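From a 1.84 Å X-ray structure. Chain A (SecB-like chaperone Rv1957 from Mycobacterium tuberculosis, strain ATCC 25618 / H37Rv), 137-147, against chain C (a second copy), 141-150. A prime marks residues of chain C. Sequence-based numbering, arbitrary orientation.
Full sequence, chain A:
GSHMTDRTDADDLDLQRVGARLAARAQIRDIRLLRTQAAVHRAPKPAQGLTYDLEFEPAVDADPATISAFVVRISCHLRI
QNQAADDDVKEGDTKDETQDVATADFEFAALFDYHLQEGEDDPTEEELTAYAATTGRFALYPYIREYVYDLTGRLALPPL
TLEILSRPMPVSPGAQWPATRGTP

Chain A (137-147) RFALYPYIREY
Chain C, residues 141-150: YPYIREYVYD

Both stretches are helical throughout and belong to longer helices that extend beyond them at both ends. Their N-to-C directions diverge by 52° (signed crossing angle -52°), and the axes approach to 8.3 Å. Most backbone dihedrals lie near -65/-40, with psi relaxing to -27° at Pro142 and -25° at Pro142′, and Phe138 at -77/-22. Hydrogen bonds run from i+4 to i, such as Glu146 N to Pro142 O and Glu146′ N to Pro142′ O, both 3.0 Å. Each helix is kinked where the nitrogens of residues 142 and 143 lack a bond to the preceding turn; proline has no amide hydrogen to give, and in chain A Tyr143 N reaches Leu140 O instead (2.9 Å). The register is staggered: CA–CA distances are 5.4 Å for Ala139–Pro142′, 5.7 Å for Pro142–Tyr143′ and 6.2 Å for Tyr143–Glu146′.

The two prolines lie in the middle of the apolar contact. Both, with C-gamma exo puckers, point toward the opposing helix, bringing Pro142 CG to 3.9 Å from Pro142′ CB. On the N-terminal side, Pro142′ CB lies 3.4 Å from Phe138 O, a contact with backbone rather than with the phenylalanine ring.

Tyrosine rings make several of the closest contacts. Tyr143 and Tyr143′ both adopt m rotamers with chi2 near 80°; their CA-to-CB bonds run sideways, but their ends come nearer to the partner helix. Pro142 CG sits over the face of the Tyr143′ ring, 3.7 Å from its centroid and 8° off the normal, a CH-pi contact. A second one places Glu146′ CG 3.9 Å from the centroid of the Tyr143 ring, using the aliphatic part of the glutamate (chi1 t, chi2 m). The Tyr143 edge also meets the face of Tyr149′ (chi1 t), with centroids 5.0 Å apart, planes at 89°, and Tyr143 CE2 3.5 Å from Tyr149′ CD1. Tyr143′ OH approaches the edge of the Tyr141 ring (chi1 t), 3.2 Å from Tyr141 CD2.

No direct hydrogen bond joins the stretches; the polar link is a water. It donates to Ala139 O (2.7 Å) and to Pro142′ O (2.8 Å), and accepts from Arg145′ NH1 (3.1 Å). Arg145′ is t, t, m along chi1 to chi3, and its NH1 also lies 4.1 Å from Ala139 CB.

Like charges also come close: Glu146 OE1 and Glu146′ OE2 are 4.4 Å apart. Both carboxylates are hydrogen-bonded elsewhere in the structure, which gives these oxygens polar partners despite their proximity. Together the two stretches bury 581 Å², with Tyr143 contributing the largest share, 109 Å².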

ATOM      1  N   ARG A 137     -18.283   5.786   8.090  1.00 22.34           N
ATOM      2  CA  ARG A 137     -18.295   4.866   6.981  1.00 22.29           C
ATOM      3  C   ARG A 137     -17.551   5.402   5.736  1.00 22.70           C
ATOM      4  O   ARG A 137     -16.780   4.692   5.025  1.00 21.21           O
ATOM      5  CB  ARG A 137     -19.775   4.615   6.582  1.00 28.36           C
ATOM      6  N   PHE A 138     -17.848   6.652   5.420  1.00 21.22           N
ATOM      7  CA  PHE A 138     -17.227   7.246   4.235  1.00 23.10           C
ATOM      8  C   PHE A 138     -15.752   7.683   4.422  1.00 23.92           C
ATOM      9  O   PHE A 138     -15.019   7.851   3.441  1.00 20.43           O
ATOM     10  CB  PHE A 138     -18.120   8.369   3.692  1.00 28.57           C
ATOM     11  CG  PHE A 138     -19.337   7.807   2.974  1.00 33.68           C
ATOM     12  CD1 PHE A 138     -19.273   7.507   1.630  1.00 35.97           C
ATOM     13  CD2 PHE A 138     -20.504   7.510   3.661  1.00 37.19           C
ATOM     14  CE1 PHE A 138     -20.369   6.965   0.967  1.00 40.73           C
ATOM     15  CE2 PHE A 138     -21.600   6.957   3.002  1.00 41.45           C
ATOM     16  CZ  PHE A 138     -21.524   6.688   1.651  1.00 39.75           C
ATOM     17  N   ALA A 139     -15.342   7.911   5.664  1.00 18.92           N
ATOM     18  CA  ALA A 139     -13.918   8.114   5.952  1.00 19.84           C
ATOM     19  C   ALA A 139     -13.079   6.824   5.733  1.00 17.63           C
ATOM     20  O   ALA A 139     -11.874   6.822   5.308  1.00 19.40           O
ATOM     21  CB  ALA A 139     -13.777   8.564   7.391  1.00 17.81           C
ATOM     22  N   LEU A 140     -13.690   5.738   6.126  1.00 17.61           N
ATOM     23  CA  LEU A 140     -13.033   4.430   6.161  1.00 19.58           C
ATOM     24  C   LEU A 140     -13.062   3.754   4.786  1.00 18.44           C
ATOM     25  O   LEU A 140     -12.174   2.995   4.443  1.00 18.29           O
ATOM     26  CB  LEU A 140     -13.694   3.497   7.184  1.00 20.22           C
ATOM     27  CG  LEU A 140     -13.255   3.696   8.660  1.00 21.18           C
ATOM     28  CD1 LEU A 140     -14.132   2.884   9.627  1.00 23.41           C
ATOM     29  CD2 LEU A 140     -11.784   3.273   8.718  1.00 22.37           C
ATOM     30  N   TYR A 141     -14.096   4.008   3.992  1.00 17.74           N
ATOM     31  CA  TYR A 141     -14.239   3.338   2.732  1.00 16.95           C
ATOM     32  C   TYR A 141     -12.995   3.394   1.845  1.00 18.55           C
ATOM     33  O   TYR A 141     -12.624   2.379   1.283  1.00 17.65           O
ATOM     34  CB  TYR A 141     -15.521   3.784   1.953  1.00 18.30           C
ATOM     35  CG  TYR A 141     -15.693   3.012   0.677  1.00 19.38           C
ATOM     36  CD1 TYR A 141     -16.225   1.742   0.687  1.00 19.38           C
ATOM     37  CD2 TYR A 141     -15.344   3.548  -0.532  1.00 17.99           C
ATOM     38  CE1 TYR A 141     -16.376   1.032  -0.472  1.00 21.77           C
ATOM     39  CE2 TYR A 141     -15.485   2.834  -1.711  1.00 19.34           C
ATOM     40  CZ  TYR A 141     -16.009   1.565  -1.670  1.00 19.02           C
ATOM     41  OH  TYR A 141     -16.287   0.826  -2.759  1.00 19.96           O
ATOM     42  N   PRO A 142     -12.305   4.568   1.772  1.00 17.49           N
ATOM     43  CA  PRO A 142     -11.121   4.580   0.862  1.00 15.82           C
ATOM     44  C   PRO A 142      -9.969   3.657   1.342  1.00 16.34           C
ATOM     45  O   PRO A 142      -9.253   3.082   0.554  1.00 15.72           O
ATOM     46  CB  PRO A 142     -10.702   6.052   0.870  1.00 17.80           C
ATOM     47  CG  PRO A 142     -11.964   6.776   1.095  1.00 15.87           C
ATOM     48  CD  PRO A 142     -12.809   5.922   2.023  1.00 17.84           C
ATOM     49  N   TYR A 143      -9.895   3.422   2.655  1.00 13.25           N
ATOM     50  CA  TYR A 143      -8.893   2.565   3.186  1.00 16.71           C
ATOM     51  C   TYR A 143      -9.192   1.115   2.911  1.00 16.88           C
ATOM     52  O   TYR A 143      -8.298   0.230   2.718  1.00 17.65           O
ATOM     53  CB  TYR A 143      -8.787   2.722   4.701  1.00 16.17           C
ATOM     54  CG  TYR A 143      -8.214   4.068   5.064  1.00 16.65           C
ATOM     55  CD1 TYR A 143      -9.041   5.187   5.120  1.00 17.58           C
ATOM     56  CD2 TYR A 143      -6.864   4.222   5.354  1.00 16.78           C
ATOM     57  CE1 TYR A 143      -8.537   6.462   5.444  1.00 18.25           C
ATOM     58  CE2 TYR A 143      -6.349   5.480   5.696  1.00 18.86           C
ATOM     59  CZ  TYR A 143      -7.185   6.595   5.744  1.00 21.77           C
ATOM     60  OH  TYR A 143      -6.643   7.839   6.113  1.00 26.90           O
ATOM     61  N   ILE A 144     -10.479   0.872   2.859  1.00 15.60           N
ATOM     62  CA  ILE A 144     -10.991  -0.469   2.580  1.00 15.68           C
ATOM     63  C   ILE A 144     -10.732  -0.803   1.117  1.00 18.14           C
ATOM     64  O   ILE A 144     -10.298  -1.831   0.807  1.00 17.53           O
ATOM     65  CB  ILE A 144     -12.502  -0.639   2.900  1.00 15.66           C
ATOM     66  CG1 ILE A 144     -12.714  -0.745   4.432  1.00 18.71           C
ATOM     67  CG2 ILE A 144     -13.056  -1.883   2.217  1.00 14.88           C
ATOM     68  CD1 ILE A 144     -14.147  -0.448   4.927  1.00 18.21           C
ATOM     69  N   ARG A 145     -10.999   0.144   0.251  1.00 16.84           N
ATOM     70  CA  ARG A 145     -10.761  -0.045  -1.174  1.00 18.94           C
ATOM     71  C   ARG A 145      -9.256  -0.250  -1.493  1.00 17.89           C
ATOM     72  O   ARG A 145      -8.874  -1.089  -2.302  1.00 16.51           O
ATOM     73  CB  ARG A 145     -11.275   1.223  -1.896  1.00 17.54           C
ATOM     74  CG  ARG A 145     -10.947   1.290  -3.372  1.00 20.63           C
ATOM     75  CD  ARG A 145     -11.815   2.439  -3.990  1.00 21.55           C
ATOM     76  NE  ARG A 145     -11.543   2.690  -5.433  1.00 22.04           N
ATOM     77  CZ  ARG A 145     -10.602   3.487  -5.902  1.00 25.93           C
ATOM     78  NH1 ARG A 145      -9.747   4.112  -5.096  1.00 28.53           N
ATOM     79  NH2 ARG A 145     -10.464   3.663  -7.188  1.00 26.20           N
ATOM     80  N   GLU A 146      -8.402   0.537  -0.839  1.00 17.18           N
ATOM     81  CA  GLU A 146      -6.975   0.418  -1.063  1.00 17.07           C
ATOM     82  C   GLU A 146      -6.475  -0.961  -0.575  1.00 16.64           C
ATOM     83  O   GLU A 146      -5.621  -1.582  -1.184  1.00 15.51           O
ATOM     84  CB  GLU A 146      -6.170   1.527  -0.406  1.00 20.20           C
ATOM     85  CG  GLU A 146      -4.669   1.446  -0.710  1.00 24.01           C
ATOM     86  CD  GLU A 146      -3.902   0.478   0.194  1.00 25.44           C
ATOM     87  OE1 GLU A 146      -4.371   0.190   1.309  1.00 30.01           O
ATOM     88  OE2 GLU A 146      -2.807  -0.025  -0.192  1.00 28.13           O
ATOM     89  N   TYR A 147      -7.040  -1.432   0.528  1.00 13.15           N
ATOM     90  CA  TYR A 147      -6.626  -2.689   1.054  1.00 15.16           C
ATOM     91  C   TYR A 147      -7.001  -3.873   0.136  1.00 16.21           C
ATOM     92  O   TYR A 147      -6.233  -4.832  -0.016  1.00 15.45           O
ATOM     93  CB  TYR A 147      -7.189  -2.850   2.532  1.00 15.16           C
ATOM     94  CG  TYR A 147      -6.657  -4.076   3.132  1.00 18.07           C
ATOM     95  CD1 TYR A 147      -5.290  -4.202   3.413  1.00 22.01           C
ATOM     96  CD2 TYR A 147      -7.470  -5.149   3.416  1.00 20.08           C
ATOM     97  CE1 TYR A 147      -4.755  -5.382   3.933  1.00 19.30           C
ATOM     98  CE2 TYR A 147      -6.958  -6.307   3.933  1.00 19.28           C
ATOM     99  CZ  TYR A 147      -5.589  -6.425   4.185  1.00 20.40           C
ATOM    100  OH  TYR A 147      -5.127  -7.682   4.646  1.00 26.39           O
TER
ATOM    101  N   TYR C 141     -12.458  14.372  -0.819  1.00 20.80           N
ATOM    102  CA  TYR C 141     -11.633  14.627   0.385  1.00 21.11           C
ATOM    103  C   TYR C 141     -11.268  13.301   1.103  1.00 21.45           C
ATOM    104  O   TYR C 141     -10.120  13.097   1.462  1.00 21.09           O
ATOM    105  CB  TYR C 141     -12.276  15.669   1.318  1.00 22.99           C
ATOM    106  CG  TYR C 141     -11.405  16.190   2.445  1.00 24.01           C
ATOM    107  CD1 TYR C 141     -10.508  17.265   2.262  1.00 25.75           C
ATOM    108  CD2 TYR C 141     -11.501  15.654   3.690  1.00 23.60           C
ATOM    109  CE1 TYR C 141      -9.698  17.685   3.299  1.00 27.51           C
ATOM    110  CE2 TYR C 141     -10.743  16.101   4.734  1.00 24.77           C
ATOM    111  CZ  TYR C 141      -9.819  17.100   4.534  1.00 22.32           C
ATOM    112  OH  TYR C 141      -9.097  17.505   5.586  1.00 25.33           O
ATOM    113  N   PRO C 142     -12.226  12.363   1.244  1.00 21.10           N
ATOM    114  CA  PRO C 142     -11.815  11.144   1.998  1.00 22.64           C
ATOM    115  C   PRO C 142     -10.677  10.316   1.233  1.00 20.74           C
ATOM    116  O   PRO C 142      -9.850   9.626   1.884  1.00 20.03           O
ATOM    117  CB  PRO C 142     -13.124  10.348   2.162  1.00 23.26           C
ATOM    118  CG  PRO C 142     -14.215  11.345   1.995  1.00 24.74           C
ATOM    119  CD  PRO C 142     -13.690  12.493   1.117  1.00 23.88           C
ATOM    120  N   TYR C 143     -10.615  10.458  -0.119  1.00 18.37           N
ATOM    121  CA  TYR C 143      -9.615   9.770  -0.931  1.00 19.72           C
ATOM    122  C   TYR C 143      -8.311  10.516  -0.779  1.00 18.61           C
ATOM    123  O   TYR C 143      -7.241   9.925  -0.708  1.00 18.82           O
ATOM    124  CB  TYR C 143     -10.032   9.549  -2.408  1.00 19.16           C
ATOM    125  CG  TYR C 143     -11.219   8.667  -2.483  1.00 21.58           C
ATOM    126  CD1 TYR C 143     -12.530   9.135  -2.307  1.00 22.46           C
ATOM    127  CD2 TYR C 143     -11.045   7.318  -2.664  1.00 23.96           C
ATOM    128  CE1 TYR C 143     -13.622   8.209  -2.304  1.00 22.20           C
ATOM    129  CE2 TYR C 143     -12.109   6.460  -2.680  1.00 23.04           C
ATOM    130  CZ  TYR C 143     -13.391   6.902  -2.503  1.00 22.59           C
ATOM    131  OH  TYR C 143     -14.400   5.931  -2.528  1.00 27.28           O
ATOM    132  N   ILE C 144      -8.386  11.829  -0.704  1.00 18.29           N
ATOM    133  CA  ILE C 144      -7.200  12.624  -0.442  1.00 20.27           C
ATOM    134  C   ILE C 144      -6.621  12.242   0.922  1.00 21.06           C
ATOM    135  O   ILE C 144      -5.404  12.022   1.071  1.00 15.82           O
ATOM    136  CB  ILE C 144      -7.492  14.162  -0.588  1.00 21.31           C
ATOM    137  CG1 ILE C 144      -7.968  14.462  -2.018  1.00 24.31           C
ATOM    138  CG2 ILE C 144      -6.345  14.936  -0.088  1.00 20.08           C
ATOM    139  CD1 ILE C 144      -8.449  15.887  -2.266  1.00 24.17           C
ATOM    140  N   ARG C 145      -7.501  12.060   1.904  1.00 18.43           N
ATOM    141  CA  ARG C 145      -7.081  11.708   3.222  1.00 19.03           C
ATOM    142  C   ARG C 145      -6.277  10.363   3.119  1.00 19.49           C
ATOM    143  O   ARG C 145      -5.131  10.220   3.647  1.00 17.95           O
ATOM    144  CB  ARG C 145      -8.270  11.561   4.154  1.00 19.23           C
ATOM    145  CG  ARG C 145      -7.818  11.059   5.530  1.00 19.92           C
ATOM    146  CD  ARG C 145      -8.902  10.820   6.522  1.00 21.29           C
ATOM    147  NE  ARG C 145      -9.548  12.088   6.947  1.00 23.41           N
ATOM    148  CZ  ARG C 145     -10.787  12.475   6.623  1.00 24.78           C
ATOM    149  NH1 ARG C 145     -11.585  11.704   5.888  1.00 24.82           N
ATOM    150  NH2 ARG C 145     -11.201  13.683   6.996  1.00 26.35           N
ATOM    151  N   GLU C 146      -6.861   9.391   2.433  1.00 18.50           N
ATOM    152  CA  GLU C 146      -6.195   8.038   2.410  1.00 15.55           C
ATOM    153  C   GLU C 146      -4.821   8.146   1.673  1.00 16.04           C
ATOM    154  O   GLU C 146      -3.844   7.644   2.058  1.00 15.04           O
ATOM    155  CB  GLU C 146      -7.096   7.072   1.658  1.00 18.94           C
ATOM    156  CG  GLU C 146      -6.531   5.631   1.680  1.00 19.18           C
ATOM    157  CD  GLU C 146      -5.549   5.352   0.596  1.00 24.31           C
ATOM    158  OE1 GLU C 146      -5.812   5.919  -0.486  1.00 23.38           O
ATOM    159  OE2 GLU C 146      -4.564   4.566   0.816  1.00 22.27           O
ATOM    160  N   TYR C 147      -4.783   8.951   0.650  1.00 15.10           N
ATOM    161  CA  TYR C 147      -3.534   9.156  -0.066  1.00 17.09           C
ATOM    162  C   TYR C 147      -2.436   9.790   0.793  1.00 18.87           C
ATOM    163  O   TYR C 147      -1.279   9.324   0.774  1.00 18.30           O
ATOM    164  CB  TYR C 147      -3.753   9.971  -1.338  1.00 19.76           C
ATOM    165  CG  TYR C 147      -2.419  10.171  -2.034  1.00 19.64           C
ATOM    166  CD1 TYR C 147      -1.736   9.116  -2.620  1.00 23.32           C
ATOM    167  CD2 TYR C 147      -1.857  11.424  -2.089  1.00 24.62           C
ATOM    168  CE1 TYR C 147      -0.512   9.319  -3.307  1.00 23.15           C
ATOM    169  CE2 TYR C 147      -0.643  11.616  -2.723  1.00 25.70           C
ATOM    170  CZ  TYR C 147       0.019  10.599  -3.346  1.00 24.54           C
ATOM    171  OH  TYR C 147       1.288  10.931  -3.983  1.00 24.35           O
ATOM    172  N   VAL C 148      -2.812  10.831   1.552  1.00 18.04           N
ATOM    173  CA  VAL C 148      -1.902  11.520   2.405  1.00 20.81           C
ATOM    174  C   VAL C 148      -1.395  10.610   3.495  1.00 21.06           C
ATOM    175  O   VAL C 148      -0.189  10.616   3.799  1.00 19.26           O
ATOM    176  CB  VAL C 148      -2.534  12.840   2.999  1.00 22.06           C
ATOM    177  CG1 VAL C 148      -1.682  13.475   4.145  1.00 21.50           C
ATOM    178  CG2 VAL C 148      -2.831  13.809   1.856  1.00 20.76           C
ATOM    179  N   TYR C 149      -2.309   9.803   4.048  1.00 18.49           N
ATOM    180  CA  TYR C 149      -1.933   8.873   5.104  1.00 19.01           C
ATOM    181  C   TYR C 149      -0.912   7.849   4.566  1.00 18.19           C
ATOM    182  O   TYR C 149       0.116   7.537   5.180  1.00 18.73           O
ATOM    183  CB  TYR C 149      -3.246   8.213   5.524  1.00 22.15           C
ATOM    184  CG  TYR C 149      -3.160   7.113   6.518  1.00 21.09           C
ATOM    185  CD1 TYR C 149      -2.849   5.857   6.113  1.00 24.67           C
ATOM    186  CD2 TYR C 149      -3.488   7.324   7.848  1.00 26.85           C
ATOM    187  CE1 TYR C 149      -2.833   4.787   7.050  1.00 23.18           C
ATOM    188  CE2 TYR C 149      -3.511   6.298   8.780  1.00 27.60           C
ATOM    189  CZ  TYR C 149      -3.107   5.034   8.398  1.00 26.63           C
ATOM    190  OH  TYR C 149      -3.181   3.978   9.302  1.00 29.32           O
ATOM    191  N   ASP C 150      -1.183   7.317   3.386  1.00 17.60           N
ATOM    192  CA  ASP C 150      -0.278   6.386   2.758  1.00 19.92           C
ATOM    193  C   ASP C 150       1.083   7.000   2.434  1.00 19.85           C
ATOM    194  O   ASP C 150       2.146   6.415   2.702  1.00 17.70           O
ATOM    195  CB  ASP C 150      -0.872   5.873   1.437  1.00 20.61           C
ATOM    196  CG  ASP C 150       0.071   4.872   0.722  1.00 25.48           C
ATOM    197  OD1 ASP C 150       0.206   3.783   1.266  1.00 26.17           O
ATOM    198  OD2 ASP C 150       0.739   5.221  -0.277  1.00 24.26           O
TER
HETATM  199  O   HOH W   1     -10.835   9.092   4.419  1.00 19.83           O